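Long-range contacts in peptidyl-prolyl cis-trans isomerase cyclophilin-type (Toxoplasma gondii, PDB 3BO7), which probably catalyses the cis-trans isomerisation of peptide bonds before proline, assisting protein folding, and binds the immunosuppressant cyclosporin A: residues 26-31 with 90-95; 30-35 with 81-86; 97-102 with 133-138; 104-109 with 118-123. All blocks are in the same frame, centred on the assembly; numbering follows the deposited sequence.

Contact 1 of 4, residues 26-31 with 90-95. With SO4 (sulfate ion), chain I; EDO (1,2-ethanediol), chain N.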
loop_
_atom_site.group_PDB
_atom_site.type_symbol
_atom_site.label_atom_id
_atom_site.label_comp_id
_atom_site.label_asym_id
_atom_site.label_seq_id
_atom_site.Cartn_x
_atom_site.Cartn_y
_atom_site.Cartn_z
ATOM N N MET A 26 -9.801 12.565 -3.157
ATOM C CA MET A 26 -9.918 12.749 -1.706
ATOM C C MET A 26 -8.565 12.659 -0.992
ATOM O O MET A 26 -8.410 13.170 0.118
ATOM C CB MET A 26 -10.893 11.727 -1.110
ATOM C CG MET A 26 -12.351 11.970 -1.470
ATOM S SD MET A 26 -13.473 10.675 -0.894
ATOM C CE MET A 26 -13.282 9.413 -2.145
ATOM N N ALA A 27 -7.597 12.002 -1.626
ATOM C CA ALA A 27 -6.238 11.908 -1.093
ATOM C C ALA A 27 -5.182 12.143 -2.187
ATOM O O ALA A 27 -4.345 11.273 -2.433
ATOM C CB ALA A 27 -6.020 10.557 -0.375
ATOM N N PRO A 28 -5.215 13.332 -2.830
ATOM C CA PRO A 28 -4.345 13.672 -3.964
ATOM C C PRO A 28 -2.846 13.509 -3.722
ATOM O O PRO A 28 -2.147 12.987 -4.588
ATOM C CB PRO A 28 -4.679 15.150 -4.244
ATOM C CG PRO A 28 -5.433 15.629 -3.032
ATOM C CD PRO A 28 -6.129 14.448 -2.504
ATOM N N ARG A 29 -2.353 13.942 -2.564
ATOM C CA ARG A 29 -0.904 13.911 -2.295
ATOM C C ARG A 29 -0.368 12.488 -2.179
ATOM O O ARG A 29 0.712 12.177 -2.696
ATOM C CB ARG A 29 -0.572 14.716 -1.040
ATOM C CG ARG A 29 -0.901 16.193 -1.159
ATOM C CD ARG A 29 0.362 17.030 -1.255
ATOM N NE ARG A 29 0.823 17.242 -2.620
ATOM C CZ ARG A 29 2.063 17.606 -2.945
ATOM N NH1 ARG A 29 2.986 17.777 -2.004
ATOM N NH2 ARG A 29 2.382 17.775 -4.226
ATOM N N ALA A 30 -1.132 11.626 -1.512
ATOM C CA ALA A 30 -0.750 10.229 -1.345
ATOM C C ALA A 30 -0.798 9.466 -2.669
ATOM O O ALA A 30 0.053 8.618 -2.933
ATOM C CB ALA A 30 -1.624 9.554 -0.277
ATOM N N CYS A 31 -1.791 9.776 -3.501
ATOM C CA CYS A 31 -1.933 9.147 -4.815
ATOM C C CYS A 31 -0.827 9.611 -5.744
ATOM O O CYS A 31 -0.185 8.798 -6.415
ATOM C CB CYS A 31 -3.294 9.463 -5.409
ATOM S SG CYS A 31 -4.622 8.710 -4.494
ATOM N N GLU A 90 2.038 15.158 4.487
ATOM C CA GLU A 90 0.987 15.248 5.485
ATOM C C GLU A 90 -0.144 14.251 5.254
ATOM O O GLU A 90 -0.358 13.758 4.139
ATOM C CB GLU A 90 0.446 16.674 5.554
ATOM C CG GLU A 90 1.460 17.686 6.092
ATOM C CD GLU A 90 0.879 19.082 6.296
ATOM O OE1 GLU A 90 1.652 20.005 6.669
ATOM O OE2 GLU A 90 -0.346 19.258 6.091
ATOM N N ASP A 91 -0.852 13.947 6.329
ATOM C CA ASP A 91 -1.980 13.040 6.275
ATOM C C ASP A 91 -3.148 13.676 5.526
ATOM O O ASP A 91 -3.271 14.908 5.464
ATOM C CB ASP A 91 -2.408 12.645 7.692
ATOM C CG ASP A 91 -1.351 11.822 8.422
ATOM O OD1 ASP A 91 -0.760 10.902 7.805
ATOM O OD2 ASP A 91 -1.119 12.097 9.622
ATOM N N GLU A 92 -3.989 12.824 4.951
ATOM C CA GLU A 92 -5.192 13.267 4.263
ATOM C C GLU A 92 -6.331 12.351 4.653
ATOM O O GLU A 92 -6.326 11.162 4.327
ATOM C CB GLU A 92 -5.006 13.242 2.755
ATOM C CG GLU A 92 -3.883 14.127 2.231
ATOM C CD GLU A 92 -3.516 13.781 0.809
ATOM O OE1 GLU A 92 -2.936 12.682 0.594
ATOM O OE2 GLU A 92 -3.795 14.609 -0.085
ATOM N N PHE A 93 -7.296 12.920 5.366
ATOM C CA PHE A 93 -8.423 12.183 5.872
ATOM C C PHE A 93 -9.669 12.723 5.204
ATOM O O PHE A 93 -9.667 13.849 4.700
ATOM C CB PHE A 93 -8.509 12.310 7.398
ATOM C CG PHE A 93 -7.227 11.952 8.115
ATOM C CD1 PHE A 93 -6.556 10.758 7.829
ATOM C CD2 PHE A 93 -6.696 12.804 9.087
ATOM C CE1 PHE A 93 -5.365 10.430 8.482
ATOM C CE2 PHE A 93 -5.506 12.478 9.756
ATOM C CZ PHE A 93 -4.846 11.284 9.453
ATOM N N ASP A 94 -10.719 11.905 5.183
ATOM C CA ASP A 94 -11.992 12.263 4.588
ATOM C C ASP A 94 -13.007 11.317 5.203
ATOM O O ASP A 94 -12.747 10.123 5.315
ATOM C CB ASP A 94 -11.924 12.096 3.061
ATOM C CG ASP A 94 -13.102 12.743 2.331
ATOM O OD1 ASP A 94 -14.270 12.360 2.573
ATOM O OD2 ASP A 94 -12.852 13.614 1.473
ATOM N N ASN A 95 -14.158 11.844 5.612
ATOM C CA ASN A 95 -15.157 11.051 6.344
ATOM C C ASN A 95 -15.785 9.940 5.524
ATOM O O ASN A 95 -16.313 8.981 6.075
ATOM C CB ASN A 95 -16.275 11.944 6.897
ATOM C CG ASN A 95 -15.778 12.959 7.905
ATOM O OD1 ASN A 95 -16.203 14.116 7.883
ATOM N ND2 ASN A 95 -14.881 12.539 8.797
HETATM S S SO4 I . 2.431 17.861 1.757
HETATM O O1 SO4 I . 1.382 16.901 1.459
HETATM O O2 SO4 I . 3.467 17.796 0.732
HETATM O O3 SO4 I . 1.894 19.225 1.797
HETATM O O4 SO4 I . 2.984 17.543 3.072
HETATM C C1 EDO N . 5.290 18.904 -6.138
HETATM O O1 EDO N . 5.572 18.924 -4.734
HETATM C C2 EDO N . 6.580 19.185 -6.901
HETATM O O2 EDO N . 6.503 18.670 -8.238
HETATM O O HOH W 1 -8.382 15.097 2.583
HETATM O O HOH W 2 -10.768 14.958 0.925
#
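The CA atoms of Ala27 and Glu92 come within 5.6 Å where loop 90-95 passes the start of helix 28-39. The motif is a helix N-terminus gripped by a carboxylate from a distant loop: Ala27 occupies the N-cap position, and Glu92 binds the amides of Arg29 and Ala30, the first N-H groups after Pro28. The side chain of Glu92 runs extended beyond CG (chi2 165°), carrying the carboxylate to the first turn. Glu92 OE2 accepts a hydrogen bond from Arg29 N at 2.9 Å, on its syn lone pair and with an angle of 160° at the hydrogen. Glu92 OE1 takes Ala30 N at 3.0 Å, again on the syn side but a little out of the carboxylate plane. Two bonds thus restrain the rotation of the carboxylate, and its negative charge would be expected to interact favourably with the positive N-terminal end of the helix dipole. Around it close Pro28 CD, Arg29 CB and Ala30 CB. The Arg29 guanidinium instead leads away, in cation-pi contact with Phe83; its NH1, like Glu90 N, bonds a sulfate probably from the crystallisation liquor. The side chains of Met26 and Asp94 cross at about a right angle, and Asp94 forms a salt bridge with Arg96. A water lies 3.1 Å from Met26 O and 2.8 Å from Phe93 O, while Met26 CG rests 3.4 Å from Asp94 OD2.

Contact 2 of 4, residues 30-35 with 81-86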
loop_
_atom_site.group_PDB
_atom_site.type_symbol
_atom_site.label_atom_id
_atom_site.label_comp_id
_atom_site.label_asym_id
_atom_site.label_seq_id
_atom_site.Cartn_x
_atom_site.Cartn_y
_atom_site.Cartn_z
ATOM N N ALA A 30 -1.132 11.626 -1.512
ATOM C CA ALA A 30 -0.750 10.229 -1.345
ATOM C C ALA A 30 -0.798 9.466 -2.669
ATOM O O ALA A 30 0.053 8.618 -2.933
ATOM C CB ALA A 30 -1.624 9.554 -0.277
ATOM N N CYS A 31 -1.791 9.776 -3.501
ATOM C CA CYS A 31 -1.933 9.147 -4.815
ATOM C C CYS A 31 -0.827 9.611 -5.744
ATOM O O CYS A 31 -0.185 8.798 -6.415
ATOM C CB CYS A 31 -3.294 9.463 -5.409
ATOM S SG CYS A 31 -4.622 8.710 -4.494
ATOM N N ASP A 32 -0.593 10.920 -5.752
ATOM C CA ASP A 32 0.484 11.517 -6.538
ATOM C C ASP A 32 1.852 10.933 -6.190
ATOM O O ASP A 32 2.581 10.472 -7.072
ATOM C CB ASP A 32 0.495 13.027 -6.347
ATOM C CG ASP A 32 1.218 13.744 -7.452
ATOM O OD1 ASP A 32 1.690 13.068 -8.397
ATOM O OD2 ASP A 32 1.307 14.990 -7.378
ATOM N N SER A 33 2.188 10.936 -4.903
ATOM C CA SER A 33 3.435 10.339 -4.425
ATOM C C SER A 33 3.594 8.914 -4.931
ATOM O O SER A 33 4.658 8.547 -5.447
ATOM C CB SER A 33 3.486 10.353 -2.893
ATOM O OG SER A 33 4.654 9.705 -2.425
ATOM N N PHE A 34 2.530 8.122 -4.777
ATOM C CA PHE A 34 2.554 6.700 -5.094
ATOM C C PHE A 34 2.833 6.490 -6.584
ATOM O O PHE A 34 3.660 5.650 -6.960
ATOM C CB PHE A 34 1.223 6.055 -4.687
ATOM C CG PHE A 34 1.235 4.545 -4.703
ATOM C CD1 PHE A 34 1.649 3.827 -3.584
ATOM C CD2 PHE A 34 0.834 3.839 -5.835
ATOM C CE1 PHE A 34 1.659 2.424 -3.586
ATOM C CE2 PHE A 34 0.849 2.433 -5.846
ATOM C CZ PHE A 34 1.264 1.732 -4.717
ATOM N N LEU A 35 2.142 7.279 -7.416
ATOM C CA LEU A 35 2.244 7.208 -8.871
ATOM C C LEU A 35 3.588 7.718 -9.353
ATOM O O LEU A 35 4.162 7.166 -10.295
ATOM C CB LEU A 35 1.072 7.951 -9.548
ATOM C CG LEU A 35 -0.318 7.304 -9.365
ATOM C CD1 LEU A 35 -1.455 8.260 -9.715
ATOM C CD2 LEU A 35 -0.464 6.004 -10.155
ATOM N N SER A 81 9.171 9.425 -0.174
ATOM C CA SER A 81 7.946 9.690 -0.907
ATOM C C SER A 81 8.291 9.889 -2.388
ATOM O O SER A 81 9.469 9.957 -2.749
ATOM C CB SER A 81 7.232 10.914 -0.344
ATOM O OG SER A 81 7.954 12.092 -0.623
ATOM N N GLY A 82 7.265 9.988 -3.232
ATOM C CA GLY A 82 7.456 10.211 -4.662
ATOM C C GLY A 82 7.814 11.631 -5.077
ATOM O O GLY A 82 8.170 11.857 -6.227
ATOM N N PHE A 83 7.711 12.584 -4.151
ATOM C CA PHE A 83 8.000 13.997 -4.417
ATOM C C PHE A 83 9.507 14.307 -4.480
ATOM O O PHE A 83 10.309 13.566 -3.915
ATOM C CB PHE A 83 7.296 14.870 -3.373
ATOM C CG PHE A 83 5.789 14.657 -3.317
ATOM C CD1 PHE A 83 4.981 14.975 -4.413
ATOM C CD2 PHE A 83 5.185 14.143 -2.169
ATOM C CE1 PHE A 83 3.595 14.774 -4.369
ATOM C CE2 PHE A 83 3.800 13.946 -2.110
ATOM C CZ PHE A 83 3.002 14.265 -3.217
ATOM N N PRO A 84 9.911 15.374 -5.210
ATOM C CA PRO A 84 11.336 15.771 -5.194
ATOM C C PRO A 84 11.893 16.015 -3.793
ATOM O O PRO A 84 11.329 16.789 -3.023
ATOM C CB PRO A 84 11.367 17.074 -6.016
ATOM C CG PRO A 84 9.939 17.489 -6.203
ATOM C CD PRO A 84 9.125 16.218 -6.133
ATOM N N GLY A 85 12.995 15.352 -3.473
ATOM C CA GLY A 85 13.596 15.464 -2.149
ATOM C C GLY A 85 13.239 14.279 -1.272
ATOM O O GLY A 85 13.980 13.943 -0.350
ATOM N N GLY A 86 12.096 13.652 -1.557
ATOM C CA GLY A 86 11.660 12.446 -0.853
ATOM C C GLY A 86 11.160 12.643 0.569
ATOM O O GLY A 86 11.042 11.683 1.307
#
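Ser33 and Gly82 meet almost backbone to backbone, their CA atoms 4.0 Å apart, and this is the tight part of the contact. Ser33 turns OG anti to its own backbone N (chi1 177°), which carries the hydroxyl out from helix 28-39 to the loop. There OG accepts a hydrogen bond from Gly82 N at 2.7 Å, nearly straight at 174°. Beside it Gly82 CA lies 3.3 Å from Ser33 O in a CA-H...O contact, an approach made possible because glycine has no side chain to hold the chains apart. Ser81 CB completes the close fit at 3.5 Å from Ser33 OG. Toward the surface the packing becomes looser and more polar. The Phe83 ring receives Ser33 CA over one face, toward the rim, and puts CE2 3.7 Å from Ser33 CB. Asp32 OD2 lies at the ring edge, in its plane, 3.8 Å from Phe83 CE1, and the carboxylate stands almost perpendicular to the ring (89°). That oxygen has a stronger partner in the salt bridge to Arg36. Beyond Phe83 the loop makes no contact with residues 30-35: Pro84 and Gly85 are exposed, though Pro84 still touches Arg36. Gly86 N returns to Phe83 O at 3.0 Å and closes a classic Pro-Gly type II beta turn, in which Gly85 takes the third position with positive phi.

Contact 3 of 4, residues 97-102 with 133-138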
loop_
_atom_site.group_PDB
_atom_site.type_symbol
_atom_site.label_atom_id
_atom_site.label_comp_id
_atom_site.label_asym_id
_atom_site.label_seq_id
_atom_site.Cartn_x
_atom_site.Cartn_y
_atom_site.Cartn_z
ATOM N N LEU A 97 -14.076 8.114 3.611
ATOM C CA LEU A 97 -13.035 7.095 3.540
ATOM C C LEU A 97 -12.695 6.531 4.919
ATOM O O LEU A 97 -12.026 7.181 5.732
ATOM C CB LEU A 97 -11.781 7.639 2.849
ATOM C CG LEU A 97 -11.899 7.953 1.356
ATOM C CD1 LEU A 97 -10.593 8.525 0.834
ATOM C CD2 LEU A 97 -12.325 6.720 0.568
ATOM N N VAL A 98 -13.172 5.310 5.157
ATOM C CA VAL A 98 -12.998 4.605 6.425
ATOM C C VAL A 98 -12.424 3.196 6.194
ATOM O O VAL A 98 -12.604 2.620 5.115
ATOM C CB VAL A 98 -14.317 4.547 7.237
ATOM C CG1 VAL A 98 -14.755 5.961 7.646
ATOM C CG2 VAL A 98 -15.428 3.832 6.456
ATOM N N HIS A 99 -11.717 2.663 7.196
ATOM C CA HIS A 99 -11.097 1.343 7.102
ATOM C C HIS A 99 -12.140 0.257 7.334
ATOM O O HIS A 99 -12.060 -0.514 8.293
ATOM C CB HIS A 99 -9.934 1.202 8.097
ATOM C CG HIS A 99 -8.855 2.222 7.910
ATOM N ND1 HIS A 99 -8.931 3.491 8.444
ATOM C CD2 HIS A 99 -7.694 2.173 7.220
ATOM C CE1 HIS A 99 -7.853 4.173 8.107
ATOM N NE2 HIS A 99 -7.084 3.395 7.364
ATOM N N GLN A 100 -13.120 0.202 6.443
ATOM C CA GLN A 100 -14.216 -0.740 6.569
ATOM C C GLN A 100 -14.121 -1.799 5.493
ATOM O O GLN A 100 -14.025 -1.488 4.308
ATOM C CB GLN A 100 -15.543 -0.003 6.470
ATOM C CG GLN A 100 -16.757 -0.848 6.787
ATOM C CD GLN A 100 -18.000 -0.006 7.036
ATOM O OE1 GLN A 100 -19.068 -0.280 6.480
ATOM N NE2 GLN A 100 -17.869 1.019 7.879
ATOM N N GLY A 101 -14.137 -3.057 5.921
ATOM C CA GLY A 101 -14.193 -4.184 5.005
ATOM C C GLY A 101 -12.861 -4.526 4.374
ATOM O O GLY A 101 -11.830 -3.915 4.678
ATOM N N ILE A 102 -12.896 -5.512 3.488
ATOM C CA ILE A 102 -11.707 -6.006 2.798
ATOM C C ILE A 102 -11.240 -5.036 1.703
ATOM O O ILE A 102 -12.055 -4.380 1.052
ATOM C CB ILE A 102 -11.975 -7.431 2.210
ATOM C CG1 ILE A 102 -10.711 -8.035 1.585
ATOM C CG2 ILE A 102 -13.168 -7.409 1.224
ATOM C CD1 ILE A 102 -10.746 -9.538 1.454
ATOM N N HIS A 133 -4.445 7.121 9.549
ATOM C CA HIS A 133 -3.815 6.645 8.326
ATOM C C HIS A 133 -4.543 7.160 7.072
ATOM O O HIS A 133 -5.774 7.067 6.977
ATOM C CB HIS A 133 -3.742 5.112 8.349
ATOM C CG HIS A 133 -2.920 4.577 9.480
ATOM N ND1 HIS A 133 -1.563 4.346 9.373
ATOM C CD2 HIS A 133 -3.253 4.271 10.755
ATOM C CE1 HIS A 133 -1.101 3.909 10.530
ATOM N NE2 HIS A 133 -2.105 3.857 11.386
ATOM N N THR A 134 -3.783 7.721 6.134
ATOM C CA THR A 134 -4.324 8.169 4.863
ATOM C C THR A 134 -4.782 6.968 4.048
ATOM O O THR A 134 -3.956 6.160 3.611
ATOM C CB THR A 134 -3.283 8.949 4.020
ATOM O OG1 THR A 134 -2.869 10.132 4.717
ATOM C CG2 THR A 134 -3.878 9.346 2.669
ATOM N N ILE A 135 -6.098 6.847 3.885
ATOM C CA ILE A 135 -6.693 5.906 2.958
ATOM C C ILE A 135 -6.618 6.584 1.611
ATOM O O ILE A 135 -7.101 7.714 1.455
ATOM C CB ILE A 135 -8.179 5.618 3.301
ATOM C CG1 ILE A 135 -8.267 4.750 4.559
ATOM C CG2 ILE A 135 -8.902 4.953 2.110
ATOM C CD1 ILE A 135 -9.580 4.850 5.291
ATOM N N PHE A 136 -6.009 5.914 0.637
ATOM C CA PHE A 136 -5.840 6.534 -0.669
ATOM C C PHE A 136 -6.284 5.641 -1.821
ATOM O O PHE A 136 -6.160 6.015 -2.985
ATOM C CB PHE A 136 -4.406 7.084 -0.852
ATOM C CG PHE A 136 -3.327 6.024 -0.926
ATOM C CD1 PHE A 136 -2.694 5.743 -2.138
ATOM C CD2 PHE A 136 -2.916 5.337 0.212
ATOM C CE1 PHE A 136 -1.698 4.782 -2.214
ATOM C CE2 PHE A 136 -1.922 4.371 0.136
ATOM C CZ PHE A 136 -1.308 4.097 -1.075
ATOM N N GLY A 137 -6.828 4.477 -1.496
ATOM C CA GLY A 137 -7.381 3.615 -2.521
ATOM C C GLY A 137 -8.175 2.422 -2.038
ATOM O O GLY A 137 -8.436 2.259 -0.843
ATOM N N ARG A 138 -8.569 1.594 -2.999
ATOM C CA ARG A 138 -9.230 0.326 -2.722
ATOM C C ARG A 138 -8.946 -0.685 -3.826
ATOM O O ARG A 138 -8.768 -0.321 -4.989
ATOM C CB ARG A 138 -10.737 0.516 -2.543
ATOM C CG ARG A 138 -11.410 1.193 -3.731
ATOM C CD ARG A 138 -12.916 1.055 -3.666
ATOM N NE ARG A 138 -13.545 1.627 -4.853
ATOM C CZ ARG A 138 -14.674 1.180 -5.395
ATOM N NH1 ARG A 138 -15.310 0.140 -4.870
ATOM N NH2 ARG A 138 -15.167 1.770 -6.474
#
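Ile135, at the start of strand 135-141, is met by residues 97-99 of the preceding loop, with Leu97 on one part of its side chain and His99 on another. From the backbone outward, CB lies 4.2 Å from Leu97 CB. The CG2 branch continues the apolar contact, at 4.0 Å from Leu97 CB and close to Leu97 CD2 as well. CG1 stands anti to the carbonyl carbon (chi1 -73°), which sends it to the imidazole of His99, 3.3 Å from NE2. At the tip, CD1 sits over the centre of the His99 ring, 3.4 Å from the centroid and only 12° off the ring normal, a well-formed CH-pi contact. Ile135 CD1 is also 3.4 Å from Leu97 O and equally near Val98 C, packed between the ring and the backbone that leads to it. His99 is the centre of an inverse gamma turn, which bends the chain so that its ring can lie across the isoleucine. Hydrogen bonds of ND1 with Asn130 OD1 and of NE2 with Ser106 OG limit the rotation of the buried imidazole. At the ring edge, His99 CE1 lies 3.7 Å from His133 O; the His133 side chain, hydrogen-bonded through ND1 to Met107 O, packs on the bound peptide. Next in the chain, Phe136 and Gly137 form a classic beta bulge opposite Leu105. The Phe136 ring packs against Ala30 and Cys31 of helix 28-39, on a strand flanked in the sheet by strands 104-107 and 16-22, while Ile102 reaches helix 143-149.

Contact 4 of 4, residues 104-109 with 118-123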
loop_
_atom_site.group_PDB
_atom_site.type_symbol
_atom_site.label_atom_id
_atom_site.label_comp_id
_atom_site.label_asym_id
_atom_site.label_seq_id
_atom_site.Cartn_x
_atom_site.Cartn_y
_atom_site.Cartn_z
ATOM N N VAL A 104 -9.225 -2.162 1.583
ATOM C CA VAL A 104 -8.923 -0.742 1.732
ATOM C C VAL A 104 -7.405 -0.535 1.586
ATOM O O VAL A 104 -6.607 -1.242 2.217
ATOM C CB VAL A 104 -9.453 -0.179 3.085
ATOM C CG1 VAL A 104 -9.054 1.275 3.284
ATOM C CG2 VAL A 104 -10.975 -0.330 3.188
ATOM N N LEU A 105 -7.011 0.408 0.733
ATOM C CA LEU A 105 -5.599 0.747 0.579
ATOM C C LEU A 105 -5.280 2.012 1.371
ATOM O O LEU A 105 -5.862 3.087 1.153
ATOM C CB LEU A 105 -5.197 0.888 -0.897
ATOM C CG LEU A 105 -3.765 1.375 -1.189
ATOM C CD1 LEU A 105 -2.712 0.358 -0.734
ATOM C CD2 LEU A 105 -3.557 1.709 -2.661
ATOM N N SER A 106 -4.338 1.873 2.295
ATOM C CA SER A 106 -4.051 2.920 3.254
ATOM C C SER A 106 -2.545 3.062 3.532
ATOM O O SER A 106 -1.766 2.154 3.232
ATOM C CB SER A 106 -4.827 2.631 4.529
ATOM O OG SER A 106 -4.794 3.734 5.403
ATOM N N MET A 107 -2.146 4.207 4.088
ATOM C CA MET A 107 -0.729 4.495 4.379
ATOM C C MET A 107 -0.283 4.032 5.766
ATOM O O MET A 107 -0.919 4.339 6.768
ATOM C CB MET A 107 -0.431 5.999 4.248
ATOM C CG MET A 107 -0.380 6.560 2.827
ATOM S SD MET A 107 0.819 5.754 1.724
ATOM C CE MET A 107 2.394 6.158 2.493
ATOM N N ALA A 108 0.815 3.290 5.815
ATOM C CA ALA A 108 1.522 3.049 7.062
ATOM C C ALA A 108 2.307 4.319 7.455
ATOM O O ALA A 108 2.714 5.108 6.589
ATOM C CB ALA A 108 2.448 1.862 6.911
ATOM N N ASN A 109 2.529 4.512 8.755
ATOM C CA ASN A 109 3.334 5.640 9.239
ATOM C C ASN A 109 3.913 5.394 10.630
ATOM O O ASN A 109 3.862 4.274 11.133
ATOM C CB ASN A 109 2.508 6.928 9.223
ATOM C CG ASN A 109 1.220 6.801 10.008
ATOM O OD1 ASN A 109 1.234 6.531 11.216
ATOM N ND2 ASN A 109 0.093 7.002 9.327
ATOM N N GLU A 118 5.357 3.189 2.465
ATOM C CA GLU A 118 4.772 1.966 3.019
ATOM C C GLU A 118 3.260 2.058 3.114
ATOM O O GLU A 118 2.709 3.094 3.498
ATOM C CB GLU A 118 5.371 1.625 4.383
ATOM C CG GLU A 118 6.673 0.899 4.285
ATOM C CD GLU A 118 7.156 0.342 5.622
ATOM O OE1 GLU A 118 6.492 -0.564 6.190
ATOM O OE2 GLU A 118 8.229 0.801 6.086
ATOM N N PHE A 119 2.596 0.957 2.786
ATOM C CA PHE A 119 1.151 0.942 2.720
ATOM C C PHE A 119 0.633 -0.394 3.213
ATOM O O PHE A 119 1.392 -1.335 3.389
ATOM C CB PHE A 119 0.687 1.208 1.279
ATOM C CG PHE A 119 1.210 0.205 0.292
ATOM C CD1 PHE A 119 0.486 -0.961 0.012
ATOM C CD2 PHE A 119 2.447 0.398 -0.327
ATOM C CE1 PHE A 119 0.979 -1.903 -0.878
ATOM C CE2 PHE A 119 2.952 -0.546 -1.219
ATOM C CZ PHE A 119 2.215 -1.690 -1.499
ATOM N N PHE A 120 -0.673 -0.466 3.442
ATOM C CA PHE A 120 -1.314 -1.734 3.765
ATOM C C PHE A 120 -2.633 -1.909 3.036
ATOM O O PHE A 120 -3.268 -0.941 2.603
ATOM C CB PHE A 120 -1.494 -1.916 5.278
ATOM C CG PHE A 120 -2.310 -0.848 5.954
ATOM C CD1 PHE A 120 -3.602 -1.120 6.392
ATOM C CD2 PHE A 120 -1.775 0.407 6.206
ATOM C CE1 PHE A 120 -4.356 -0.147 7.054
ATOM C CE2 PHE A 120 -2.516 1.383 6.857
ATOM C CZ PHE A 120 -3.810 1.103 7.291
ATOM N N ILE A 121 -3.031 -3.162 2.888
ATOM C CA ILE A 121 -4.356 -3.469 2.374
ATOM C C ILE A 121 -5.083 -4.291 3.423
ATOM O O ILE A 121 -4.546 -5.285 3.936
ATOM C CB ILE A 121 -4.299 -4.184 1.005
ATOM C CG1 ILE A 121 -3.394 -3.400 0.043
ATOM C CG2 ILE A 121 -5.699 -4.316 0.422
ATOM C CD1 ILE A 121 -3.084 -4.094 -1.259
ATOM N N THR A 122 -6.291 -3.862 3.766
ATOM C CA THR A 122 -7.045 -4.513 4.831
ATOM C C THR A 122 -7.572 -5.878 4.409
ATOM O O THR A 122 -7.941 -6.075 3.250
ATOM C CB THR A 122 -8.227 -3.647 5.324
ATOM O OG1 THR A 122 -9.284 -3.657 4.350
ATOM C CG2 THR A 122 -7.778 -2.215 5.602
ATOM N N PHE A 123 -7.595 -6.812 5.357
ATOM C CA PHE A 123 -8.337 -8.061 5.209
ATOM C C PHE A 123 -9.756 -7.902 5.774
ATOM O O PHE A 123 -10.703 -8.545 5.300
ATOM C CB PHE A 123 -7.604 -9.229 5.899
ATOM C CG PHE A 123 -6.267 -9.581 5.268
ATOM C CD1 PHE A 123 -6.134 -9.709 3.883
ATOM C CD2 PHE A 123 -5.159 -9.825 6.060
ATOM C CE1 PHE A 123 -4.909 -10.046 3.306
ATOM C CE2 PHE A 123 -3.938 -10.169 5.495
ATOM C CZ PHE A 123 -3.811 -10.272 4.113
#
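Ser106 and Phe120, a hydrogen-bonded pair of the antiparallel hairpin formed by strands 104-107 and 119-122, set the Phe120 ring against the serine methylene. With CG between the backbone N and the carbonyl carbon (chi1 59°), Phe120 folds over the neighbouring strand. Ser106 CB lies over one face of its ring, 3.7 Å from the centroid and displaced toward the rim, while Met107 O comes to the edge in plane, 3.4 Å from Phe120 CE2. The opposite side of the sheet carries Leu105, Met107, Phe119 and Ile121. There Leu105 CD1 meets Phe119 CD1 at 3.5 Å, the two side chains crossing obliquely, and Ile121 CG1 at 3.9 Å. The backbones are joined by Ser106 N to Phe120 O at 3.0 Å and by Phe120 N to Ser106 O at 2.8 Å. At one end Thr122 uses its hydroxyl in place of a carbonyl: OG1 accepts Val104 N at 3.1 Å, and the same hydroxyl also bonds with Gly101 O. At the other end Ala108 N reaches Glu118 O from above the carbonyl plane. The hairpin therefore separates two environments: the face of Leu105 and Ile121 is apolar, meeting side chains of strand 16-22, whereas Phe120, like Ala108 and Glu118, packs on the bound peptide, and Glu118 is held separately by a salt bridge with Arg61.

Contacts 1 and 2 start from the same helix, 28-39, and share Ala30 and Cys31; their centres lie about 12 Å apart, and their second segments come from two parts of the long connection between strands 56-59 and 104-107. Contacts 3 and 4 follow along the chain, contact 4 nested within the loop closed by contact 3, and their centres are about 8 Å apart. Strands 104-107 and 135-141 are neighbours in the antiparallel sheet of the cyclophilin barrel. Between the pairs, Phe34 of contact 2 touches Phe119 of contact 4, and Glu92 N meets Thr134 OG1. Together they tie the helix and the long connection to the sheet strands, beside which cyclosporin is bound.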